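Local coordinates for competence protein ComEA-related protein (Thermus thermophilus, PDB 2DUY), which is of unknown function but, as a small helix-hairpin-helix protein related to the competence factor ComEA, probably binds DNA, at residues P37-A40 against R41-V44; T65-R68 against L69-Y72. All coordinates share one frame; numbering follows the deposited sequence.

Contact 1 (P37-A40 against R41-V44)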
loop_
_atom_site.group_PDB
_atom_site.type_symbol
_atom_site.label_atom_id
_atom_site.label_comp_id
_atom_site.label_asym_id
_atom_site.label_seq_id
_atom_site.Cartn_x
_atom_site.Cartn_y
_atom_site.Cartn_z
ATOM N N PRO A 37 10.959 -0.856 1.503
ATOM C CA PRO A 37 11.195 0.589 1.537
ATOM C C PRO A 37 11.080 1.300 0.190
ATOM O O PRO A 37 10.654 2.448 0.135
ATOM C CB PRO A 37 12.592 0.693 2.146
ATOM C CG PRO A 37 13.246 -0.579 1.710
ATOM C CD PRO A 37 12.160 -1.594 1.933
ATOM N N VAL A 38 11.458 0.631 -0.890
ATOM C CA VAL A 38 11.388 1.247 -2.209
ATOM C C VAL A 38 9.951 1.391 -2.681
ATOM O O VAL A 38 9.556 2.446 -3.181
ATOM C CB VAL A 38 12.174 0.435 -3.246
ATOM C CG1 VAL A 38 11.954 1.008 -4.638
ATOM C CG2 VAL A 38 13.654 0.465 -2.894
ATOM N N LEU A 39 9.169 0.333 -2.523
ATOM C CA LEU A 39 7.771 0.386 -2.932
ATOM C C LEU A 39 6.977 1.327 -2.023
ATOM O O LEU A 39 6.113 2.061 -2.500
ATOM C CB LEU A 39 7.150 -1.015 -2.909
ATOM C CG LEU A 39 7.586 -1.935 -4.049
ATOM C CD1 LEU A 39 6.943 -3.309 -3.869
ATOM C CD2 LEU A 39 7.190 -1.323 -5.386
ATOM N N ALA A 40 7.277 1.311 -0.727
ATOM C CA ALA A 40 6.578 2.174 0.219
ATOM C C ALA A 40 6.792 3.631 -0.178
ATOM O O ALA A 40 5.856 4.435 -0.146
ATOM C CB ALA A 40 7.084 1.929 1.644
ATOM N N ARG A 41 8.019 3.959 -0.561
ATOM C CA ARG A 41 8.359 5.320 -0.980
ATOM C C ARG A 41 7.581 5.725 -2.232
ATOM O O ARG A 41 7.041 6.830 -2.312
ATOM C CB ARG A 41 9.853 5.426 -1.275
ATOM C CG ARG A 41 10.353 6.854 -1.395
ATOM C CD ARG A 41 11.676 6.942 -2.157
ATOM N NE ARG A 41 11.467 7.219 -3.579
ATOM C CZ ARG A 41 11.221 6.302 -4.511
ATOM N NH1 ARG A 41 11.156 5.013 -4.192
ATOM N NH2 ARG A 41 11.024 6.680 -5.769
ATOM N N ARG A 42 7.535 4.834 -3.220
ATOM C CA ARG A 42 6.809 5.130 -4.457
ATOM C C ARG A 42 5.314 5.290 -4.200
ATOM O O ARG A 42 4.645 6.078 -4.861
ATOM C CB ARG A 42 7.026 4.018 -5.486
ATOM C CG ARG A 42 8.457 3.920 -5.984
ATOM C CD ARG A 42 8.664 2.687 -6.841
ATOM N NE ARG A 42 10.009 2.645 -7.405
ATOM C CZ ARG A 42 10.506 1.612 -8.080
ATOM N NH1 ARG A 42 9.764 0.523 -8.273
ATOM N NH2 ARG A 42 11.740 1.671 -8.569
ATOM N N ILE A 43 4.782 4.527 -3.255
ATOM C CA ILE A 43 3.364 4.639 -2.944
ATOM C C ILE A 43 3.090 6.044 -2.398
ATOM O O ILE A 43 2.154 6.697 -2.835
ATOM C CB ILE A 43 2.924 3.564 -1.921
ATOM C CG1 ILE A 43 2.923 2.193 -2.606
ATOM C CG2 ILE A 43 1.520 3.889 -1.360
ATOM C CD1 ILE A 43 2.668 1.024 -1.666
ATOM N N VAL A 44 3.911 6.518 -1.460
ATOM C CA VAL A 44 3.695 7.866 -0.901
ATOM C C VAL A 44 3.799 8.921 -1.992
ATOM O O VAL A 44 2.980 9.848 -2.069
ATOM C CB VAL A 44 4.729 8.235 0.193
ATOM C CG1 VAL A 44 4.493 9.683 0.657
ATOM C CG2 VAL A 44 4.607 7.289 1.370
#
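Val38 lays its CG1 methyl over one face of the Arg42 guanidinium, centred on it and 3.8 Å from CZ of Arg42. The two side chains run alongside each other, pointing the same way. Val38 places CG1 anti to its own nitrogen (chi1 173°), while Arg42, its CG beside the backbone N (chi1 -66°) and its chain extended to NE, reaches back to that methyl. The end is anchored beyond the segment, where NH1 donates to the carbonyl of Lys59. An alanine in place of Arg42 would probably leave the Lys59 carbonyl without this donor and take the flat group away from the CG1 methyl of Val38. Arg41 instead bends at chi3, bringing NH1 to 3.2 Å from Val38 O at an angle too poor for a hydrogen bond; its charge is paired with Glu45. Four backbone i to i+4 hydrogen bonds hold the turns, among them Ile43 N to Leu39 O at 2.9 Å. Ala40 and Ile43 are buried, both against Leu29 of helix 26-29. Helix 37-45, with Ala40 and Ile43 turned into the core, follows helix 26-29 as the second helix of a helix-hairpin-helix motif.

Contact 2 (T65-R68 against L69-Y72)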
loop_
_atom_site.group_PDB
_atom_site.type_symbol
_atom_site.label_atom_id
_atom_site.label_comp_id
_atom_site.label_asym_id
_atom_site.label_seq_id
_atom_site.Cartn_x
_atom_site.Cartn_y
_atom_site.Cartn_z
ATOM N N THR A 65 0.691 -8.666 -6.934
ATOM C CA THR A 65 1.082 -7.980 -5.712
ATOM C C THR A 65 -0.157 -7.346 -5.126
ATOM O O THR A 65 -0.451 -7.489 -3.945
ATOM C CB THR A 65 2.070 -6.843 -5.982
ATOM O OG1 THR A 65 3.219 -7.346 -6.670
ATOM C CG2 THR A 65 2.508 -6.210 -4.670
ATOM N N LEU A 66 -0.878 -6.635 -5.980
ATOM C CA LEU A 66 -2.091 -5.948 -5.569
ATOM C C LEU A 66 -3.151 -6.926 -5.081
ATOM O O LEU A 66 -3.832 -6.665 -4.095
ATOM C CB LEU A 66 -2.623 -5.126 -6.741
ATOM C CG LEU A 66 -3.790 -4.184 -6.476
ATOM C CD1 LEU A 66 -3.520 -3.343 -5.239
ATOM C CD2 LEU A 66 -3.981 -3.295 -7.687
ATOM N N GLU A 67 -3.277 -8.059 -5.765
ATOM C CA GLU A 67 -4.261 -9.070 -5.401
ATOM C C GLU A 67 -4.121 -9.484 -3.941
ATOM O O GLU A 67 -5.110 -9.644 -3.222
ATOM C CB GLU A 67 -4.104 -10.298 -6.303
ATOM C CG GLU A 67 -5.205 -11.338 -6.148
ATOM C CD GLU A 67 -5.045 -12.514 -7.106
ATOM O OE1 GLU A 67 -5.962 -13.360 -7.173
ATOM O OE2 GLU A 67 -4.000 -12.594 -7.790
ATOM N N ARG A 68 -2.883 -9.640 -3.501
ATOM C CA ARG A 68 -2.617 -10.048 -2.129
ATOM C C ARG A 68 -2.909 -8.943 -1.123
ATOM O O ARG A 68 -3.310 -9.221 0.008
ATOM C CB ARG A 68 -1.157 -10.477 -1.985
ATOM C CG ARG A 68 -0.725 -11.589 -2.923
ATOM C CD ARG A 68 -1.480 -12.892 -2.665
ATOM N NE ARG A 68 -2.860 -12.853 -3.145
ATOM C CZ ARG A 68 -3.630 -13.929 -3.285
ATOM N NH1 ARG A 68 -3.154 -15.130 -2.980
ATOM N NH2 ARG A 68 -4.871 -13.810 -3.739
ATOM N N LEU A 69 -2.703 -7.697 -1.539
ATOM C CA LEU A 69 -2.904 -6.543 -0.667
ATOM C C LEU A 69 -4.320 -6.012 -0.524
ATOM O O LEU A 69 -4.619 -5.332 0.454
ATOM C CB LEU A 69 -2.027 -5.379 -1.123
ATOM C CG LEU A 69 -0.511 -5.501 -1.021
ATOM C CD1 LEU A 69 0.125 -4.311 -1.712
ATOM C CD2 LEU A 69 -0.085 -5.573 0.434
ATOM N N ARG A 70 -5.188 -6.304 -1.484
ATOM C CA ARG A 70 -6.551 -5.778 -1.438
ATOM C C ARG A 70 -7.299 -5.946 -0.121
ATOM O O ARG A 70 -8.021 -5.047 0.304
ATOM C CB ARG A 70 -7.393 -6.360 -2.577
ATOM C CG ARG A 70 -6.929 -5.915 -3.956
ATOM C CD ARG A 70 -8.103 -5.692 -4.889
ATOM N NE ARG A 70 -7.647 -5.339 -6.228
ATOM C CZ ARG A 70 -7.193 -6.220 -7.109
ATOM N NH1 ARG A 70 -7.148 -7.505 -6.789
ATOM N NH2 ARG A 70 -6.778 -5.819 -8.303
ATOM N N PRO A 71 -7.148 -7.100 0.543
ATOM C CA PRO A 71 -7.873 -7.253 1.807
ATOM C C PRO A 71 -7.437 -6.279 2.908
ATOM O O PRO A 71 -8.223 -5.959 3.797
ATOM C CB PRO A 71 -7.586 -8.708 2.188
ATOM C CG PRO A 71 -7.427 -9.380 0.847
ATOM C CD PRO A 71 -6.569 -8.383 0.108
ATOM N N TYR A 72 -6.191 -5.808 2.837
ATOM C CA TYR A 72 -5.637 -4.916 3.857
ATOM C C TYR A 72 -5.676 -3.413 3.568
ATOM O O TYR A 72 -5.319 -2.613 4.428
ATOM C CB TYR A 72 -4.171 -5.284 4.135
ATOM C CG TYR A 72 -3.911 -6.756 4.353
ATOM C CD1 TYR A 72 -3.790 -7.628 3.271
ATOM C CD2 TYR A 72 -3.827 -7.286 5.642
ATOM C CE1 TYR A 72 -3.601 -8.992 3.469
ATOM C CE2 TYR A 72 -3.641 -8.646 5.849
ATOM C CZ TYR A 72 -3.531 -9.493 4.757
ATOM O OH TYR A 72 -3.378 -10.850 4.954
#
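With chi1 at -172°, Leu66 swings CG to the side of its carbonyl carbon, away from N, and Arg70, with CG anti to the carbonyl carbon (chi1 -66°), bends at chi2 (-143°); together these turns bring the arginine head back against the leucine four residues earlier. The two side chains cross at about a right angle. Leu66 CG sits over one face of the guanidinium, displaced toward its rim and 4.0 Å from CZ of Arg70, while Leu66 CD2 approaches Arg70 NH2 at 3.8 Å. Obliquely to the group, Arg70 NH1 comes within 3.6 Å of Glu67 CA. Closer to the backbone, CG of Arg70 packs 3.2 Å from Leu66 O, the same oxygen that accepts a hydrogen bond from Arg70 N at 3.0 Å and a weak one from Leu69 N. Leu69 N also donates weakly to Thr65 O, and Leu69 CG rests 3.5 Å from that oxygen. Pro71 brings no N-H to continue the pattern: its CD lies 3.4 Å from Arg68 O, which also meets the edge of the Tyr72 ring, in its plane, 3.5 Å from CE1. The Arg70 charge is paired with Glu53, which Leu66 touches as well. The chemistry is therefore divided: the aliphatic leucine supports one flat face of the guanidinium, while the salt bridge to Glu53 engages NH2, probably limiting how freely the head can turn.

In the fold
Contact 1 comes first along the chain, within helix 37-45, and contact 2 follows at the end of helix 63-69 and in the segment leading to strand 73-74. Their centres stand 15 Å apart on opposite sides of the chain's centre, and their nearest atoms, about 5 Å apart, do not touch. Leu55 joins them indirectly, receiving Ile43 from contact 1 and Leu66 from contact 2. Both belong to one helix-hairpin-helix unit, each in a separate copy of the class 1 motif. At the far end, Tyr72 bonds to Val19 through the backbone, where strand 73-74 pairs in parallel with strand 19-20 and brings a segment near the start of the modelled chain beside one near its end.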